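Local coordinates for protein PlyP35 (Listeria phage P35, PDB 6S3Y) that probably binds Listeria cell-wall carbohydrate through two SH3-like repeats, so directing the phage endolysin to its peptidoglycan substrate, at residues 37-42 with 60-65; 68-73 with 79-84. One frame throughout, in Å; residues are numbered along the deposited sequence.

Contact 1: 37-42 with 60-65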
ATOM      1  N   VAL A  37     -10.694 -10.527  -6.233  1.00 18.83           N
ATOM      2  CA  VAL A  37     -10.025 -11.438  -5.263  1.00 17.91           C
ATOM      3  C   VAL A  37     -11.063 -11.975  -4.298  1.00 18.01           C
ATOM      4  O   VAL A  37     -12.213 -11.438  -4.217  1.00 15.21           O
ATOM      5  CB  VAL A  37      -8.888 -10.696  -4.523  1.00 17.97           C
ATOM      6  CG1 VAL A  37      -7.797 -10.248  -5.481  1.00 19.82           C
ATOM      7  CG2 VAL A  37      -9.389  -9.498  -3.728  1.00 18.96           C
ATOM      8  N   LYS A  38     -10.652 -12.985  -3.522  1.00 18.60           N
ATOM      9  CA  LYS A  38     -11.435 -13.472  -2.368  1.00 19.11           C
ATOM     10  C   LYS A  38     -10.624 -13.171  -1.098  1.00 15.44           C
ATOM     11  O   LYS A  38      -9.420 -13.449  -1.082  1.00 16.51           O
ATOM     12  CB  LYS A  38     -11.726 -14.963  -2.538  1.00 22.06           C
ATOM     13  CG  LYS A  38     -12.576 -15.569  -1.399  1.00 26.29           C
ATOM     14  CD  LYS A  38     -12.749 -17.076  -1.473  1.00 28.66           C
ATOM     15  CE  LYS A  38     -11.449 -17.853  -1.364  1.00 33.10           C
ATOM     16  NZ  LYS A  38     -11.619 -19.243  -1.828  1.00 34.56           N
ATOM     17  N   LEU A  39     -11.286 -12.624  -0.090  1.00 15.31           N
ATOM     18  CA  LEU A  39     -10.642 -12.143   1.148  1.00 15.69           C
ATOM     19  C   LEU A  39     -11.535 -12.538   2.327  1.00 16.85           C
ATOM     20  O   LEU A  39     -12.704 -12.857   2.111  1.00 16.20           O
ATOM     21  CB  LEU A  39     -10.463 -10.617   1.095  1.00 16.09           C
ATOM     22  CG  LEU A  39      -9.482 -10.079   0.058  1.00 15.45           C
ATOM     23  CD1 LEU A  39      -9.552  -8.566  -0.017  1.00 16.41           C
ATOM     24  CD2 LEU A  39      -8.050 -10.507   0.295  1.00 15.76           C
ATOM     25  N   THR A  40     -11.022 -12.407   3.545  1.00 17.24           N
ATOM     26  CA  THR A  40     -11.809 -12.485   4.795  1.00 16.63           C
ATOM     27  C   THR A  40     -11.423 -11.278   5.637  1.00 16.03           C
ATOM     28  O   THR A  40     -10.207 -10.974   5.697  1.00 15.66           O
ATOM     29  CB  THR A  40     -11.596 -13.845   5.470  1.00 18.93           C
ATOM     30  OG1 THR A  40     -11.903 -14.866   4.528  1.00 19.73           O
ATOM     31  CG2 THR A  40     -12.467 -14.011   6.691  1.00 21.27           C
ATOM     32  N   LYS A  41     -12.402 -10.618   6.254  1.00 14.64           N
ATOM     33  CA  LYS A  41     -12.101  -9.506   7.185  1.00 18.52           C
ATOM     34  C   LYS A  41     -11.181 -10.044   8.297  1.00 18.11           C
ATOM     35  O   LYS A  41     -11.481 -11.098   8.806  1.00 15.54           O
ATOM     36  CB  LYS A  41     -13.380  -8.921   7.780  1.00 21.49           C
ATOM     37  CG  LYS A  41     -13.210  -7.541   8.421  1.00 25.05           C
ATOM     38  CD  LYS A  41     -12.977  -6.465   7.426  1.00 34.54           C
ATOM     39  CE  LYS A  41     -13.016  -5.088   8.074  1.00 39.42           C
ATOM     40  NZ  LYS A  41     -11.834  -4.263   7.702  1.00 39.23           N
ATOM     41  N   HIS A  42     -10.081  -9.346   8.575  1.00 17.04           N
ATOM     42  CA  HIS A  42      -9.045  -9.781   9.535  1.00 18.93           C
ATOM     43  C   HIS A  42      -9.185  -8.980  10.824  1.00 18.62           C
ATOM     44  O   HIS A  42      -9.095  -9.581  11.896  1.00 18.34           O
ATOM     45  CB  HIS A  42      -7.652  -9.665   8.934  1.00 18.28           C
ATOM     46  CG  HIS A  42      -6.556  -9.927   9.901  1.00 17.06           C
ATOM     47  ND1 HIS A  42      -6.339 -11.140  10.484  1.00 18.13           N
ATOM     48  CD2 HIS A  42      -5.626  -9.098  10.395  1.00 17.36           C
ATOM     49  CE1 HIS A  42      -5.319 -11.049  11.315  1.00 17.04           C
ATOM     50  NE2 HIS A  42      -4.851  -9.803  11.267  1.00 18.07           N
ATOM     51  N   GLY A  60      -1.720 -13.425   2.820  1.00 14.41           N
ATOM     52  CA  GLY A  60      -1.424 -11.989   2.808  1.00 12.95           C
ATOM     53  C   GLY A  60      -2.504 -11.183   3.488  1.00 12.50           C
ATOM     54  O   GLY A  60      -3.546 -11.746   3.890  1.00 13.65           O
ATOM     55  N   TYR A  61      -2.233  -9.882   3.606  1.00 11.72           N
ATOM     56  CA  TYR A  61      -3.080  -8.911   4.318  1.00 12.33           C
ATOM     57  C   TYR A  61      -3.147  -7.638   3.474  1.00 12.53           C
ATOM     58  O   TYR A  61      -2.097  -7.156   3.036  1.00 13.58           O
ATOM     59  CB  TYR A  61      -2.479  -8.619   5.700  1.00 12.15           C
ATOM     60  CG  TYR A  61      -2.344  -9.842   6.569  1.00 11.97           C
ATOM     61  CD1 TYR A  61      -1.224 -10.652   6.496  1.00 14.08           C
ATOM     62  CD2 TYR A  61      -3.352 -10.198   7.439  1.00 12.54           C
ATOM     63  CE1 TYR A  61      -1.111 -11.808   7.271  1.00 14.77           C
ATOM     64  CE2 TYR A  61      -3.257 -11.328   8.237  1.00 13.37           C
ATOM     65  CZ  TYR A  61      -2.132 -12.141   8.145  1.00 14.17           C
ATOM     66  OH  TYR A  61      -1.996 -13.278   8.880  1.00 17.45           O
ATOM     67  N   ILE A  62      -4.337  -7.072   3.332  1.00 13.13           N
ATOM     68  CA  ILE A  62      -4.501  -5.834   2.549  1.00 13.86           C
ATOM     69  C   ILE A  62      -5.408  -4.875   3.309  1.00 15.31           C
ATOM     70  O   ILE A  62      -6.423  -5.302   3.889  1.00 14.52           O
ATOM     71  CB  ILE A  62      -4.987  -6.155   1.112  1.00 14.51           C
ATOM     72  CG1 ILE A  62      -5.053  -4.879   0.274  1.00 15.75           C
ATOM     73  CG2 ILE A  62      -6.303  -6.902   1.116  1.00 14.06           C
ATOM     74  CD1 ILE A  62      -5.035  -5.133  -1.225  1.00 16.53           C
ATOM     75  N   TYR A  63      -5.037  -3.602   3.305  1.00 14.57           N
ATOM     76  CA  TYR A  63      -5.716  -2.552   4.095  1.00 15.48           C
ATOM     77  C   TYR A  63      -7.103  -2.311   3.531  1.00 15.54           C
ATOM     78  O   TYR A  63      -7.277  -2.418   2.311  1.00 16.41           O
ATOM     79  CB  TYR A  63      -4.804  -1.332   4.098  1.00 16.38           C
ATOM     80  CG  TYR A  63      -5.207  -0.235   5.043  1.00 18.64           C
ATOM     81  CD1 TYR A  63      -4.764  -0.230   6.355  1.00 20.28           C
ATOM     82  CD2 TYR A  63      -5.990   0.820   4.613  1.00 19.39           C
ATOM     83  CE1 TYR A  63      -5.067   0.815   7.220  1.00 20.40           C
ATOM     84  CE2 TYR A  63      -6.299   1.871   5.458  1.00 20.78           C
ATOM     85  CZ  TYR A  63      -5.830   1.871   6.763  1.00 20.79           C
ATOM     86  OH  TYR A  63      -6.164   2.890   7.593  1.00 25.79           O
ATOM     87  N   HIS A  64      -8.074  -2.013   4.383  1.00 14.78           N
ATOM     88  CA  HIS A  64      -9.528  -2.076   4.067  1.00 16.10           C
ATOM     89  C   HIS A  64      -9.870  -1.130   2.914  1.00 17.08           C
ATOM     90  O   HIS A  64     -10.737  -1.495   2.098  1.00 15.03           O
ATOM     91  CB  HIS A  64     -10.364  -1.790   5.311  1.00 18.17           C
ATOM     92  CG  HIS A  64     -10.394  -0.362   5.708  1.00 18.91           C
ATOM     93  ND1 HIS A  64      -9.304   0.304   6.285  1.00 21.93           N
ATOM     94  CD2 HIS A  64     -11.367   0.541   5.578  1.00 18.58           C
ATOM     95  CE1 HIS A  64      -9.631   1.554   6.509  1.00 19.67           C
ATOM     96  NE2 HIS A  64     -10.888   1.725   6.095  1.00 25.25           N
ATOM     97  N   SER A  65      -9.212   0.033   2.817  1.00 16.85           N
ATOM     98  CA  SER A  65      -9.551   1.040   1.769  1.00 17.26           C
ATOM     99  C   SER A  65      -9.034   0.606   0.402  1.00 17.41           C
ATOM    100  O   SER A  65      -9.373   1.205  -0.597  1.00 15.97           O
ATOM    101  CB  SER A  65      -9.090   2.407   2.173  1.00 19.25           C
ATOM    102  OG  SER A  65      -7.677   2.458   2.305  1.00 19.71           O
TER
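One face of the His42 imidazole receives the edge of the Tyr61 phenol ring: Tyr61 CE2 lies 3.7 Å from His42 CE1 and sits over the middle of the imidazole. With the ring planes at 66° and the centroids 4.9 Å apart, the pair is T-shaped, Tyr61 supplying the edge and His42 the face. The contact lies in what is probably the first SH3-like repeat of the cell-wall-binding region, where strands 36-41 and 56-63 both pair with strand 46-53 and are bridged here by side chains alone. The backbones stay well separated, their closest CA atoms, those of His42 and Tyr61, being 8.0 Å apart, and their end-to-end directions differ by 87°. His42 reaches across because its CG is anti to the backbone N (chi1 173°); Pro20 and Thr48 each touch the side chains of both His42 and Tyr61. Deeper in, the buried Leu39 and Ile62 meet at about a right angle, CD1 of Leu39 being 3.8 Å from CG2 of Ile62, and Trp31 adds to this core beside Ile62. At the outer end the bent chain of Lys41 runs alongside His64. Its ammonium is held by weak hydrogen bonds to the carbonyls of Asn43 and Ser44 and by a cation-pi contact with Tyr47, while Lys41 NZ rests 3.7 Å from His64 CB.

Contact 2: 68-73 with 79-84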
ATOM      1  N   LYS A  68     -12.713  -3.212  -2.197  1.00 22.52           N
ATOM      2  CA  LYS A  68     -14.150  -2.871  -2.300  1.00 25.45           C
ATOM      3  C   LYS A  68     -14.933  -4.186  -2.334  1.00 20.20           C
ATOM      4  O   LYS A  68     -14.787  -4.925  -3.319  1.00 19.41           O
ATOM      5  CB  LYS A  68     -14.345  -2.007  -3.559  1.00 28.62           C
ATOM      6  CG  LYS A  68     -15.746  -1.487  -3.798  1.00 39.86           C
ATOM      7  CD  LYS A  68     -15.848  -0.756  -5.140  1.00 46.08           C
ATOM      8  CE  LYS A  68     -15.520  -1.679  -6.303  1.00 50.41           C
ATOM      9  NZ  LYS A  68     -15.645  -1.034  -7.628  1.00 52.49           N
ATOM     10  N   VAL A  69     -15.700  -4.477  -1.297  1.00 20.27           N
ATOM     11  CA  VAL A  69     -16.475  -5.750  -1.174  1.00 19.94           C
ATOM     12  C   VAL A  69     -17.743  -5.640  -2.058  1.00 17.62           C
ATOM     13  O   VAL A  69     -18.509  -4.710  -1.858  1.00 15.68           O
ATOM     14  CB  VAL A  69     -16.866  -6.039   0.291  1.00 21.87           C
ATOM     15  CG1 VAL A  69     -17.776  -7.248   0.394  1.00 22.59           C
ATOM     16  CG2 VAL A  69     -15.687  -6.239   1.179  1.00 24.16           C
ATOM     17  N   THR A  70     -17.913  -6.556  -2.987  1.00 17.10           N
ATOM     18  CA  THR A  70     -19.055  -6.600  -3.948  1.00 18.17           C
ATOM     19  C   THR A  70     -20.075  -7.675  -3.547  1.00 18.82           C
ATOM     20  O   THR A  70     -21.252  -7.503  -3.882  1.00 17.22           O
ATOM     21  CB  THR A  70     -18.526  -6.757  -5.376  1.00 17.09           C
ATOM     22  OG1 THR A  70     -17.774  -7.974  -5.486  1.00 16.96           O
ATOM     23  CG2 THR A  70     -17.599  -5.621  -5.770  1.00 18.12           C
ATOM     24  N   SER A  71     -19.665  -8.719  -2.813  1.00 19.59           N
ATOM     25  CA  SER A  71     -20.604  -9.765  -2.323  1.00 18.71           C
ATOM     26  C   SER A  71     -20.013 -10.527  -1.125  1.00 18.52           C
ATOM     27  O   SER A  71     -18.767 -10.492  -0.942  1.00 15.22           O
ATOM     28  CB  SER A  71     -20.976 -10.710  -3.431  1.00 16.64           C
ATOM     29  OG  SER A  71     -19.827 -11.356  -3.948  1.00 16.84           O
ATOM     30  N   LYS A  72     -20.898 -11.190  -0.384  1.00 19.77           N
ATOM     31  CA  LYS A  72     -20.524 -11.945   0.854  1.00 21.24           C
ATOM     32  C   LYS A  72     -20.790 -13.438   0.679  1.00 18.39           C
ATOM     33  O   LYS A  72     -21.895 -13.796   0.218  1.00 20.67           O
ATOM     34  CB  LYS A  72     -21.333 -11.367   2.001  1.00 22.76           C
ATOM     35  CG  LYS A  72     -21.099  -9.883   2.207  1.00 25.70           C
ATOM     36  CD  LYS A  72     -22.101  -9.297   3.152  1.00 29.55           C
ATOM     37  CE  LYS A  72     -21.732  -7.887   3.562  1.00 34.03           C
ATOM     38  NZ  LYS A  72     -22.646  -7.441   4.633  1.00 38.32           N
ATOM     39  N   ASN A  73     -19.800 -14.279   0.953  1.00 20.06           N
ATOM     40  CA  ASN A  73     -19.898 -15.760   0.827  1.00 20.88           C
ATOM     41  C   ASN A  73     -20.434 -16.332   2.158  1.00 23.96           C
ATOM     42  O   ASN A  73     -20.280 -15.657   3.202  1.00 20.53           O
ATOM     43  CB  ASN A  73     -18.566 -16.373   0.406  1.00 20.04           C
ATOM     44  CG  ASN A  73     -18.005 -15.753  -0.861  1.00 20.92           C
ATOM     45  OD1 ASN A  73     -16.846 -15.344  -0.918  1.00 22.04           O
ATOM     46  ND2 ASN A  73     -18.822 -15.682  -1.881  1.00 17.45           N
ATOM     47  N   ASN A  79     -16.095 -11.386  -1.641  1.00 19.04           N
ATOM     48  CA  ASN A  79     -15.533 -11.189  -2.998  1.00 17.64           C
ATOM     49  C   ASN A  79     -15.310  -9.682  -3.123  1.00 16.21           C
ATOM     50  O   ASN A  79     -16.225  -8.929  -2.734  1.00 15.45           O
ATOM     51  CB  ASN A  79     -16.426 -11.825  -4.045  1.00 18.57           C
ATOM     52  CG  ASN A  79     -16.866 -13.214  -3.640  1.00 19.47           C
ATOM     53  OD1 ASN A  79     -16.066 -14.145  -3.459  1.00 18.83           O
ATOM     54  ND2 ASN A  79     -18.163 -13.337  -3.441  1.00 19.40           N
ATOM     55  N   ALA A  80     -14.123  -9.272  -3.549  1.00 16.13           N
ATOM     56  CA  ALA A  80     -13.745  -7.845  -3.537  1.00 17.24           C
ATOM     57  C   ALA A  80     -12.983  -7.485  -4.802  1.00 17.73           C
ATOM     58  O   ALA A  80     -12.337  -8.381  -5.403  1.00 18.31           O
ATOM     59  CB  ALA A  80     -12.914  -7.507  -2.310  1.00 16.66           C
ATOM     60  N   THR A  81     -13.030  -6.205  -5.149  1.00 17.11           N
ATOM     61  CA  THR A  81     -12.250  -5.590  -6.238  1.00 18.46           C
ATOM     62  C   THR A  81     -11.178  -4.693  -5.624  1.00 16.71           C
ATOM     63  O   THR A  81     -11.504  -3.933  -4.725  1.00 17.59           O
ATOM     64  CB  THR A  81     -13.196  -4.808  -7.170  1.00 18.40           C
ATOM     65  OG1 THR A  81     -14.118  -5.773  -7.672  1.00 19.31           O
ATOM     66  CG2 THR A  81     -12.453  -4.114  -8.301  1.00 20.67           C
ATOM     67  N   ILE A  82      -9.944  -4.805  -6.073  1.00 16.69           N
ATOM     68  CA  ILE A  82      -8.830  -3.971  -5.550  1.00 16.26           C
ATOM     69  C   ILE A  82      -9.012  -2.521  -5.994  1.00 18.26           C
ATOM     70  O   ILE A  82      -9.229  -2.249  -7.206  1.00 19.14           O
ATOM     71  CB  ILE A  82      -7.469  -4.559  -5.950  1.00 16.36           C
ATOM     72  CG1 ILE A  82      -7.327  -5.981  -5.419  1.00 16.47           C
ATOM     73  CG2 ILE A  82      -6.330  -3.667  -5.489  1.00 16.03           C
ATOM     74  CD1 ILE A  82      -7.737  -6.128  -3.939  1.00 17.28           C
ATOM     75  N   ASN A  83      -8.919  -1.622  -5.023  1.00 18.75           N
ATOM     76  CA  ASN A  83      -8.854  -0.145  -5.185  1.00 18.59           C
ATOM     77  C   ASN A  83      -7.424   0.301  -4.882  1.00 19.38           C
ATOM     78  O   ASN A  83      -7.050   0.375  -3.695  1.00 19.42           O
ATOM     79  CB  ASN A  83      -9.905   0.515  -4.290  1.00 20.23           C
ATOM     80  CG  ASN A  83      -9.848   2.018  -4.342  1.00 22.42           C
ATOM     81  OD1 ASN A  83     -10.064   2.599  -5.387  1.00 23.69           O
ATOM     82  ND2 ASN A  83      -9.531   2.660  -3.234  1.00 20.37           N
ATOM     83  N   ALA A  84      -6.635   0.525  -5.909  1.00 18.35           N
ATOM     84  CA  ALA A  84      -5.215   0.908  -5.806  1.00 18.73           C
ATOM     85  C   ALA A  84      -5.085   2.322  -5.216  1.00 19.27           C
ATOM     86  O   ALA A  84      -5.730   3.220  -5.708  1.00 19.51           O
ATOM     87  CB  ALA A  84      -4.532   0.770  -7.143  1.00 20.18           C
TER
HETATM   88  O   HOH W   1     -15.454  -8.121  -6.750  1.00 21.15           O
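Lys68 and Thr81 form the regular end of this antiparallel pairing, joined by two backbone hydrogen bonds. Lys68 N to Thr81 O measures 2.9 Å and is nearly straight (174° at the hydrogen); the return bond, Thr81 N to Lys68 O, is 2.8 Å. Next along, Val69 and Ala80 make a non-hydrogen-bonded pair whose CA atoms approach to 4.2 Å, and Ala80 CA lies 3.1 Å from Lys68 O in a strongly bent CA-H...O contact. This is the close-packed part, with Ala80 buried and its backbone also bonded to Val37 on the next strand.

Beyond it the register slips by one residue. Asn79 O accepts the amide of Thr70 at 2.9 Å and, weakly, that of Ser71, whereas Asn79 N donates to Ser71 O, again at 2.9 Å. One carbonyl thus serves two successive amides.

The Thr70 and Lys68 side is more exposed and looser. Water bridges the two threonine hydroxyls, lying 2.6 Å from Thr70 OG1 and 2.9 Å from Thr81 OG1. The Thr70 hydroxyl lies between its own N and carbonyl carbon (chi1 60°), which brings it within range of this water. The Lys68 chain, bent at chi3, lies along Thr81 with its CE against CB. Two residues of strand 67-72, Thr70 and Ser71, set against the single Asn79 constitute a classic beta bulge in a beta hairpin.

Followed from the N terminus, the chain runs through strand 36-41, strand 46-53 and strand 56-63, and contact 1 closes this excursion over 17 intervening residues. After the 3-10 segment beginning at 64-65, strand 67-72 enters a beta hairpin that contact 2 closes over five residues. The two loops are therefore in series, neither enclosing nor crossing the other. They nevertheless meet in space, with centres about 9 Å apart: strand 78-89 pairs with both 67-72 and 36-41, so the second loop returns to the sheet of the first. Ile82 packs on Val37 and Ile62, and the Asn83 side-chain amide bonds to the Ser65 carbonyl, tying the hairpin to strands 36-41 and 56-63 and the 3-10 segment.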